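Local structure of beta-galacturonidase (6NCW) at residues A[275-280]-A[286-291]; A[295-300]-A[321-326]; A[417-422]-A[448-453]. The protein acts as a beta-galacturonidase of glycoside hydrolase family 2, a gut bacterial enzyme whose active site binds galacturonate. All coordinates share one frame; numbering follows the deposited sequence.

Contact 1. Residues A[275-280]-A[286-291]; sequences FCRHED and CALPFS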
loop_
_atom_site.group_PDB
_atom_site.type_symbol
_atom_site.label_atom_id
_atom_site.label_comp_id
_atom_site.label_asym_id
_atom_site.label_seq_id
_atom_site.Cartn_x
_atom_site.Cartn_y
_atom_site.Cartn_z
ATOM N N PHE A 275 11.391 -15.605 -19.496
ATOM C CA PHE A 275 10.903 -14.304 -19.077
ATOM C C PHE A 275 11.407 -13.228 -20.019
ATOM O O PHE A 275 12.591 -13.202 -20.385
ATOM C CB PHE A 275 11.330 -13.968 -17.647
ATOM C CG PHE A 275 10.411 -14.532 -16.610
ATOM C CD1 PHE A 275 9.227 -13.880 -16.297
ATOM C CD2 PHE A 275 10.727 -15.715 -15.947
ATOM C CE1 PHE A 275 8.357 -14.415 -15.342
ATOM C CE2 PHE A 275 9.877 -16.244 -14.994
ATOM C CZ PHE A 275 8.682 -15.593 -14.689
ATOM N N CYS A 276 10.509 -12.336 -20.404
ATOM C CA CYS A 276 10.948 -11.057 -20.916
ATOM C C CYS A 276 11.484 -10.249 -19.742
ATOM O O CYS A 276 10.850 -10.192 -18.688
ATOM C CB CYS A 276 9.790 -10.329 -21.592
ATOM S SG CYS A 276 9.126 -11.184 -23.059
ATOM N N ARG A 277 12.665 -9.651 -19.899
ATOM C CA ARG A 277 13.218 -8.815 -18.841
ATOM C C ARG A 277 13.832 -7.563 -19.446
ATOM O O ARG A 277 14.765 -7.651 -20.257
ATOM C CB ARG A 277 14.253 -9.578 -18.004
ATOM C CG ARG A 277 14.958 -8.715 -16.943
ATOM C CD ARG A 277 16.093 -9.495 -16.271
ATOM N NE ARG A 277 16.899 -8.668 -15.374
ATOM C CZ ARG A 277 17.939 -7.926 -15.757
ATOM N NH1 ARG A 277 18.295 -7.889 -17.035
ATOM N NH2 ARG A 277 18.615 -7.213 -14.857
ATOM N N HIS A 278 13.299 -6.408 -19.039
ATOM C CA HIS A 278 13.898 -5.100 -19.294
ATOM C C HIS A 278 15.065 -4.844 -18.348
ATOM O O HIS A 278 15.063 -5.277 -17.191
ATOM C CB HIS A 278 12.857 -3.979 -19.095
ATOM C CG HIS A 278 12.101 -3.628 -20.337
ATOM N ND1 HIS A 278 12.700 -3.020 -21.421
ATOM C CD2 HIS A 278 10.805 -3.825 -20.682
ATOM C CE1 HIS A 278 11.803 -2.849 -22.375
ATOM N NE2 HIS A 278 10.642 -3.312 -21.944
ATOM N N GLU A 279 16.044 -4.086 -18.827
ATOM C CA GLU A 279 17.036 -3.471 -17.945
ATOM C C GLU A 279 16.378 -2.258 -17.279
ATOM O O GLU A 279 16.476 -1.123 -17.758
ATOM C CB GLU A 279 18.291 -3.077 -18.723
ATOM C CG GLU A 279 19.073 -4.290 -19.295
ATOM C CD GLU A 279 20.425 -3.898 -19.946
ATOM O OE1 GLU A 279 21.367 -4.738 -19.965
ATOM O OE2 GLU A 279 20.528 -2.758 -20.452
ATOM N N ASP A 280 15.667 -2.496 -16.173
ATOM C CA ASP A 280 15.015 -1.395 -15.474
ATOM C C ASP A 280 14.931 -1.703 -13.984
ATOM O O ASP A 280 14.715 -2.853 -13.589
ATOM C CB ASP A 280 13.626 -1.135 -16.055
ATOM C CG ASP A 280 13.046 0.210 -15.610
ATOM O OD1 ASP A 280 12.232 0.214 -14.659
ATOM O OD2 ASP A 280 13.413 1.258 -16.210
ATOM N N CYS A 286 18.534 2.009 -15.891
ATOM C CA CYS A 286 19.002 0.858 -16.650
ATOM C C CYS A 286 20.447 0.531 -16.335
ATOM O O CYS A 286 21.050 -0.296 -17.021
ATOM C CB CYS A 286 18.818 1.070 -18.155
ATOM S SG CYS A 286 19.844 2.402 -18.940
ATOM N N ALA A 287 21.011 1.162 -15.309
ATOM C CA ALA A 287 22.394 0.911 -14.910
ATOM C C ALA A 287 22.413 -0.009 -13.688
ATOM O O ALA A 287 22.780 0.378 -12.568
ATOM C CB ALA A 287 23.109 2.231 -14.636
ATOM N N LEU A 288 22.007 -1.258 -13.919
ATOM C CA LEU A 288 21.944 -2.173 -12.781
ATOM C C LEU A 288 23.332 -2.720 -12.466
ATOM O O LEU A 288 24.029 -3.192 -13.372
ATOM C CB LEU A 288 21.000 -3.328 -13.053
ATOM C CG LEU A 288 19.522 -3.083 -12.796
ATOM C CD1 LEU A 288 18.943 -2.121 -13.820
ATOM C CD2 LEU A 288 18.843 -4.430 -12.871
ATOM N N PRO A 289 23.755 -2.695 -11.208
ATOM C CA PRO A 289 25.031 -3.307 -10.842
ATOM C C PRO A 289 24.925 -4.823 -10.805
ATOM O O PRO A 289 23.843 -5.415 -10.814
ATOM C CB PRO A 289 25.300 -2.749 -9.450
ATOM C CG PRO A 289 23.923 -2.587 -8.889
ATOM C CD PRO A 289 23.097 -2.086 -10.041
ATOM N N PHE A 290 26.101 -5.441 -10.793
ATOM C CA PHE A 290 26.233 -6.888 -10.703
ATOM C C PHE A 290 25.279 -7.499 -9.681
ATOM O O PHE A 290 24.583 -8.476 -9.973
ATOM C CB PHE A 290 27.694 -7.207 -10.354
ATOM C CG PHE A 290 27.928 -8.606 -9.888
ATOM C CD1 PHE A 290 28.076 -9.645 -10.810
ATOM C CD2 PHE A 290 28.065 -8.881 -8.524
ATOM C CE1 PHE A 290 28.325 -10.951 -10.380
ATOM C CE2 PHE A 290 28.316 -10.168 -8.086
ATOM C CZ PHE A 290 28.440 -11.210 -9.017
ATOM N N SER A 291 25.235 -6.925 -8.477
ATOM C CA SER A 291 24.426 -7.491 -7.405
ATOM C C SER A 291 22.949 -7.511 -7.773
ATOM O O SER A 291 22.228 -8.455 -7.424
ATOM C CB SER A 291 24.648 -6.701 -6.116
ATOM O OG SER A 291 25.976 -6.876 -5.657
HETATM O O HOH W 1 21.910 -0.561 -19.645
#

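Contact 2. Residues A[295-300]-A[321-326]; sequences HDLMLI and DLCDEQ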
loop_
_atom_site.group_PDB
_atom_site.type_symbol
_atom_site.label_atom_id
_atom_site.label_comp_id
_atom_site.label_asym_id
_atom_site.label_seq_id
_atom_site.Cartn_x
_atom_site.Cartn_y
_atom_site.Cartn_z
ATOM N N HIS A 295 20.648 -10.816 -8.417
ATOM C CA HIS A 295 19.410 -10.933 -7.650
ATOM C C HIS A 295 18.228 -11.263 -8.564
ATOM O O HIS A 295 17.455 -12.185 -8.280
ATOM C CB HIS A 295 19.144 -9.654 -6.865
ATOM C CG HIS A 295 18.089 -9.814 -5.825
ATOM N ND1 HIS A 295 16.786 -9.404 -6.012
ATOM C CD2 HIS A 295 18.131 -10.397 -4.604
ATOM C CE1 HIS A 295 16.078 -9.694 -4.935
ATOM N NE2 HIS A 295 16.864 -10.313 -4.074
ATOM N N ASP A 296 18.087 -10.533 -9.679
ATOM C CA ASP A 296 17.091 -10.892 -10.691
ATOM C C ASP A 296 17.277 -12.333 -11.166
ATOM O O ASP A 296 16.305 -13.090 -11.285
ATOM C CB ASP A 296 17.156 -9.948 -11.894
ATOM C CG ASP A 296 16.514 -8.574 -11.630
ATOM O OD1 ASP A 296 16.076 -8.289 -10.486
ATOM O OD2 ASP A 296 16.480 -7.759 -12.588
ATOM N N LEU A 297 18.517 -12.724 -11.480
ATOM C CA LEU A 297 18.725 -14.057 -12.034
ATOM C C LEU A 297 18.315 -15.135 -11.038
ATOM O O LEU A 297 17.737 -16.158 -11.431
ATOM C CB LEU A 297 20.177 -14.232 -12.483
ATOM C CG LEU A 297 20.430 -13.525 -13.815
ATOM C CD1 LEU A 297 21.888 -13.580 -14.269
ATOM C CD2 LEU A 297 19.512 -14.122 -14.861
ATOM N N MET A 298 18.558 -14.905 -9.743
ATOM C CA MET A 298 18.171 -15.887 -8.734
ATOM C C MET A 298 16.656 -15.983 -8.583
ATOM O O MET A 298 16.132 -17.076 -8.347
ATOM C CB MET A 298 18.841 -15.562 -7.391
ATOM C CG MET A 298 20.352 -15.736 -7.439
ATOM S SD MET A 298 21.183 -15.586 -5.840
ATOM C CE MET A 298 20.673 -13.927 -5.281
ATOM N N LEU A 299 15.929 -14.868 -8.727
ATOM C CA LEU A 299 14.478 -14.963 -8.735
ATOM C C LEU A 299 14.005 -15.723 -9.964
ATOM O O LEU A 299 13.166 -16.627 -9.866
ATOM C CB LEU A 299 13.848 -13.568 -8.684
ATOM C CG LEU A 299 14.120 -12.772 -7.412
ATOM C CD1 LEU A 299 13.546 -11.326 -7.506
ATOM C CD2 LEU A 299 13.541 -13.499 -6.205
ATOM N N ILE A 300 14.582 -15.400 -11.122
ATOM C CA ILE A 300 14.189 -16.047 -12.369
ATOM C C ILE A 300 14.475 -17.550 -12.318
ATOM O O ILE A 300 13.649 -18.369 -12.747
ATOM C CB ILE A 300 14.887 -15.332 -13.545
ATOM C CG1 ILE A 300 14.297 -13.908 -13.693
ATOM C CG2 ILE A 300 14.782 -16.129 -14.813
ATOM C CD1 ILE A 300 15.042 -13.008 -14.696
ATOM N N ASP A 321 27.369 -12.524 -19.474
ATOM C CA ASP A 321 28.353 -13.363 -18.780
ATOM C C ASP A 321 27.681 -14.205 -17.703
ATOM O O ASP A 321 27.958 -15.400 -17.567
ATOM C CB ASP A 321 29.459 -12.524 -18.118
ATOM C CG ASP A 321 30.481 -11.951 -19.108
ATOM O OD1 ASP A 321 31.221 -11.026 -18.687
ATOM O OD2 ASP A 321 30.543 -12.390 -20.287
ATOM N N LEU A 322 26.827 -13.581 -16.891
ATOM C CA LEU A 322 26.189 -14.326 -15.809
ATOM C C LEU A 322 25.216 -15.373 -16.341
ATOM O O LEU A 322 25.003 -16.406 -15.689
ATOM C CB LEU A 322 25.483 -13.368 -14.852
ATOM C CG LEU A 322 26.406 -12.496 -13.994
ATOM C CD1 LEU A 322 25.665 -11.242 -13.481
ATOM C CD2 LEU A 322 26.986 -13.292 -12.828
ATOM N N CYS A 323 24.617 -15.134 -17.512
ATOM C CA CYS A 323 23.775 -16.162 -18.121
ATOM C C CYS A 323 24.627 -17.315 -18.657
ATOM O O CYS A 323 24.255 -18.483 -18.493
ATOM C CB CYS A 323 22.917 -15.563 -19.242
ATOM S SG CYS A 323 21.633 -14.341 -18.715
ATOM N N ASP A 324 25.760 -16.996 -19.313
ATOM C CA ASP A 324 26.734 -18.009 -19.733
ATOM C C ASP A 324 27.121 -18.928 -18.582
ATOM O O ASP A 324 27.064 -20.156 -18.708
ATOM C CB ASP A 324 27.998 -17.342 -20.287
ATOM C CG ASP A 324 27.755 -16.586 -21.567
ATOM O OD1 ASP A 324 26.738 -16.855 -22.246
ATOM O OD2 ASP A 324 28.585 -15.704 -21.888
ATOM N N GLU A 325 27.536 -18.338 -17.447
ATOM C CA GLU A 325 27.986 -19.109 -16.288
ATOM C C GLU A 325 26.883 -19.937 -15.645
ATOM O O GLU A 325 27.193 -20.928 -14.979
ATOM C CB GLU A 325 28.585 -18.181 -15.226
ATOM C CG GLU A 325 29.886 -17.556 -15.672
ATOM C CD GLU A 325 30.437 -16.535 -14.698
ATOM O OE1 GLU A 325 31.115 -15.597 -15.162
ATOM O OE2 GLU A 325 30.218 -16.672 -13.476
ATOM N N GLN A 326 25.610 -19.558 -15.802
ATOM C CA GLN A 326 24.535 -20.273 -15.123
ATOM C C GLN A 326 23.674 -21.104 -16.068
ATOM O O GLN A 326 22.725 -21.749 -15.618
ATOM C CB GLN A 326 23.681 -19.280 -14.315
ATOM C CG GLN A 326 24.469 -18.717 -13.114
ATOM C CD GLN A 326 23.765 -17.560 -12.360
ATOM O OE1 GLN A 326 23.181 -17.765 -11.306
ATOM N NE2 GLN A 326 23.880 -16.350 -12.879
#

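Contact 3. Residues A[417-422]-A[448-453]; sequences ICLGYP and QWIQNE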
loop_
_atom_site.group_PDB
_atom_site.type_symbol
_atom_site.label_atom_id
_atom_site.label_comp_id
_atom_site.label_asym_id
_atom_site.label_seq_id
_atom_site.Cartn_x
_atom_site.Cartn_y
_atom_site.Cartn_z
ATOM N N ILE A 417 3.588 -10.425 -43.254
ATOM C CA ILE A 417 4.072 -10.896 -44.555
ATOM C C ILE A 417 5.571 -11.201 -44.524
ATOM O O ILE A 417 6.205 -11.304 -45.582
ATOM C CB ILE A 417 3.737 -9.906 -45.688
ATOM C CG1 ILE A 417 4.510 -8.596 -45.531
ATOM C CG2 ILE A 417 2.241 -9.610 -45.738
ATOM C CD1 ILE A 417 4.262 -7.591 -46.643
ATOM N N CYS A 418 6.162 -11.345 -43.333
ATOM C CA CYS A 418 7.605 -11.517 -43.198
ATOM C C CYS A 418 7.983 -12.866 -42.604
ATOM O O CYS A 418 9.160 -13.087 -42.294
ATOM C CB CYS A 418 8.211 -10.406 -42.333
ATOM S SG CYS A 418 7.957 -8.751 -43.006
ATOM N N LEU A 419 7.027 -13.774 -42.440
ATOM C CA LEU A 419 7.335 -15.014 -41.747
ATOM C C LEU A 419 8.120 -15.994 -42.609
ATOM O O LEU A 419 8.603 -17.003 -42.084
ATOM C CB LEU A 419 6.047 -15.659 -41.240
ATOM C CG LEU A 419 5.236 -14.845 -40.234
ATOM C CD1 LEU A 419 3.998 -15.627 -39.824
ATOM C CD2 LEU A 419 6.082 -14.441 -38.996
ATOM N N GLY A 420 8.271 -15.728 -43.907
ATOM C CA GLY A 420 9.143 -16.570 -44.703
ATOM C C GLY A 420 10.615 -16.394 -44.391
ATOM O O GLY A 420 11.412 -17.295 -44.674
ATOM N N TYR A 421 10.992 -15.267 -43.781
ATOM C CA TYR A 421 12.406 -14.943 -43.608
ATOM C C TYR A 421 13.080 -15.613 -42.409
ATOM O O TYR A 421 14.207 -16.094 -42.557
ATOM C CB TYR A 421 12.599 -13.431 -43.501
ATOM C CG TYR A 421 12.262 -12.638 -44.745
ATOM C CD1 TYR A 421 11.221 -11.721 -44.740
ATOM C CD2 TYR A 421 13.024 -12.764 -45.909
ATOM C CE1 TYR A 421 10.919 -10.967 -45.853
ATOM C CE2 TYR A 421 12.726 -12.004 -47.045
ATOM C CZ TYR A 421 11.666 -11.116 -47.008
ATOM O OH TYR A 421 11.353 -10.363 -48.113
ATOM N N PRO A 422 12.487 -15.646 -41.216
ATOM C CA PRO A 422 13.218 -16.185 -40.060
ATOM C C PRO A 422 13.212 -17.709 -39.992
ATOM O O PRO A 422 12.366 -18.394 -40.576
ATOM C CB PRO A 422 12.456 -15.601 -38.865
ATOM C CG PRO A 422 11.061 -15.445 -39.367
ATOM C CD PRO A 422 11.228 -14.998 -40.796
ATOM N N GLN A 448 -2.893 -22.386 -36.546
ATOM C CA GLN A 448 -3.420 -22.951 -37.783
ATOM C C GLN A 448 -3.218 -22.003 -38.958
ATOM O O GLN A 448 -2.794 -22.427 -40.035
ATOM C CB GLN A 448 -4.899 -23.293 -37.599
ATOM C CG GLN A 448 -5.198 -24.781 -37.601
ATOM C CD GLN A 448 -4.552 -25.537 -36.447
ATOM O OE1 GLN A 448 -5.015 -25.461 -35.301
ATOM N NE2 GLN A 448 -3.486 -26.290 -36.747
ATOM N N TRP A 449 -3.495 -20.714 -38.767
ATOM C CA TRP A 449 -3.227 -19.752 -39.828
ATOM C C TRP A 449 -1.759 -19.768 -40.240
ATOM O O TRP A 449 -1.448 -19.713 -41.435
ATOM C CB TRP A 449 -3.622 -18.339 -39.397
ATOM C CG TRP A 449 -3.225 -17.344 -40.426
ATOM C CD1 TRP A 449 -3.933 -16.987 -41.541
ATOM C CD2 TRP A 449 -2.003 -16.588 -40.467
ATOM N NE1 TRP A 449 -3.232 -16.053 -42.265
ATOM C CE2 TRP A 449 -2.044 -15.792 -41.630
ATOM C CE3 TRP A 449 -0.889 -16.497 -39.627
ATOM C CZ2 TRP A 449 -1.017 -14.915 -41.972
ATOM C CZ3 TRP A 449 0.138 -15.624 -39.974
ATOM C CH2 TRP A 449 0.067 -14.849 -41.134
ATOM N N ILE A 450 -0.836 -19.812 -39.268
ATOM C CA ILE A 450 0.578 -19.852 -39.622
ATOM C C ILE A 450 0.874 -21.086 -40.464
ATOM O O ILE A 450 1.581 -21.001 -41.473
ATOM C CB ILE A 450 1.467 -19.803 -38.365
ATOM C CG1 ILE A 450 1.438 -18.414 -37.720
ATOM C CG2 ILE A 450 2.890 -20.130 -38.717
ATOM C CD1 ILE A 450 1.986 -18.414 -36.304
ATOM N N GLN A 451 0.314 -22.248 -40.085
ATOM C CA GLN A 451 0.650 -23.483 -40.793
ATOM C C GLN A 451 -0.035 -23.597 -42.153
ATOM O O GLN A 451 0.551 -24.164 -43.082
ATOM C CB GLN A 451 0.297 -24.707 -39.951
ATOM C CG GLN A 451 0.906 -24.706 -38.588
ATOM C CD GLN A 451 2.399 -24.464 -38.624
ATOM O OE1 GLN A 451 3.140 -25.195 -39.276
ATOM N NE2 GLN A 451 2.848 -23.428 -37.933
ATOM N N ASN A 452 -1.255 -23.079 -42.300
ATOM C CA ASN A 452 -2.014 -23.222 -43.542
ATOM C C ASN A 452 -1.906 -22.029 -44.488
ATOM O O ASN A 452 -2.155 -22.198 -45.687
ATOM C CB ASN A 452 -3.507 -23.441 -43.251
ATOM C CG ASN A 452 -3.771 -24.634 -42.356
ATOM O OD1 ASN A 452 -3.010 -25.598 -42.342
ATOM N ND2 ASN A 452 -4.861 -24.574 -41.601
ATOM N N GLU A 453 -1.580 -20.827 -43.995
ATOM C CA GLU A 453 -1.718 -19.620 -44.806
ATOM C C GLU A 453 -0.470 -18.749 -44.885
ATOM O O GLU A 453 -0.518 -17.695 -45.531
ATOM C CB GLU A 453 -2.874 -18.748 -44.288
ATOM C CG GLU A 453 -4.199 -19.467 -44.147
ATOM C CD GLU A 453 -4.767 -19.905 -45.488
ATOM O OE1 GLU A 453 -4.483 -19.230 -46.511
ATOM O OE2 GLU A 453 -5.491 -20.928 -45.524
#

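Contact 1. Residues A[275-280]-A[286-291]
Two groups grip E279 OE2: a water that bridges to C286, and R140, which forms a salt bridge with it. The water donates to E279 OE2 at 2.7 Å and to C286 O at 2.8 Å, so one water joins two acceptors that could not bond each other. Beside this bridge the E279 carbonyl comes close to the cysteine, its O lying 3.2 Å from C286 CB. C286 CA makes a CH···O contact with the same oxygen, bent to 127° at the hydrogen. E279 is the centre of an inverse gamma turn, closed by a weak bond from D280 N to H278 O. L288 completes the join from the opposite direction to R277. With CG of the arginine opposite the backbone N (chi1 175°) and the chain then extended to NE, R277 NH2 meets L288 CD2 at 3.4 Å, obliquely to the guanidinium plane, while NE is held by D296. The other branch, L288 CD1, rests 4.0 Å from D280 C. This is the first beta-alpha loop of the TIM barrel, leading from strand 268-276 to helix 290-302, with P289 at the N-cap position. With R140 and the water both on OE2, the carboxylate is probably stabilised as an anion.

Contact 2. Residues A[295-300]-A[321-326]
L297 provides more than half of the surface buried between residues 295-300 and 321-326, and both its methyls reach the second helix. Its CD1 touches L322 CB at 3.6 Å and lies 3.7 Å from Q326 NE2, so a single methyl bridges two residues one helical turn apart. CD2 branches toward C323 SG, a looser apolar contact at 4.4 Å. Leucine and glutamine run at a slant to each other, and what L297 meets is an amide already fixed in its rotation. Q326 NE2 donates to L322 O, one turn back, over 3.0 Å and nearly straight at 163°. That oxygen lies close to the amide plane of Q326, whereas the nitrogen sits above the L322 carbonyl plane and off its lone pairs. K301 and Q294 hold the amide oxygen, which lets the polar group sit within an otherwise apolar interface. L20 and Q36 of a second subunit pack on L322 and Q326. The axes of the two short segments pass 11.4 Å apart at a crossing angle of -39°, both helices running in broadly the same direction. Such side-by-side packing of consecutive helices, outside strands 268-276, 307-309 and 329-333, is the outer layer of a TIM barrel.

Contact 3. Residues A[417-422]-A[448-453]
Apolar contact between L419 and the pair W449 and I450 makes up the whole direct meeting of the two segments. One methyl does the work: L419 CD1 lies 3.9 Å from W449 CZ3, on the six-membered part of the indole, and approaches the ring obliquely. The same methyl meets I450 CG1 at a looser 4.3 Å, so the leucine is wedged against two successive residues of the helix. W449 can reach it because CG stands anti to the backbone N (chi1 174°), which swings the indole alongside the helix toward the loop. Y427 of strand 425-428 packs against all three side chains from the barrel. In the TIM barrel, helix 439-453 follows that strand, while residues 417-422 belong to the link from strand 406-410 to strand 425-428, which contains no helix. Hydrogen bonds shape each partner separately. A type I beta turn from C418 to Y421 is closed by Y421 N to C418 O at 3.2 Å. The last turn of the helix keeps its bond from E453 N to W449 O, 2.8 Å. K459, just beyond the helix, reaches back to the turn, its NZ bonding to L419 O and P422 O and more weakly to G420 O.

In the fold
Contacts 1 and 2 form one continuous region, whereas contact 3 stands apart, about 33 and 34 Å from them, centre to centre. Helix 290-302 serves both of the first two: the loop leading into it makes contact 1 and its middle packs in contact 2. They also touch directly, through the salt bridge from R277 to D296 and through F290 CE1 against L322 CD2 at 3.6 Å, and both meet the second subunit. Both are made wholly by buried residues. Contact 1 combines a bridging water with leucine packing, its charged groups being paired outside the segments; contact 2 is mainly apolar with one anchored amide. Contact 3 lies further out, with W449 partly exposed, and depends on a single leucine.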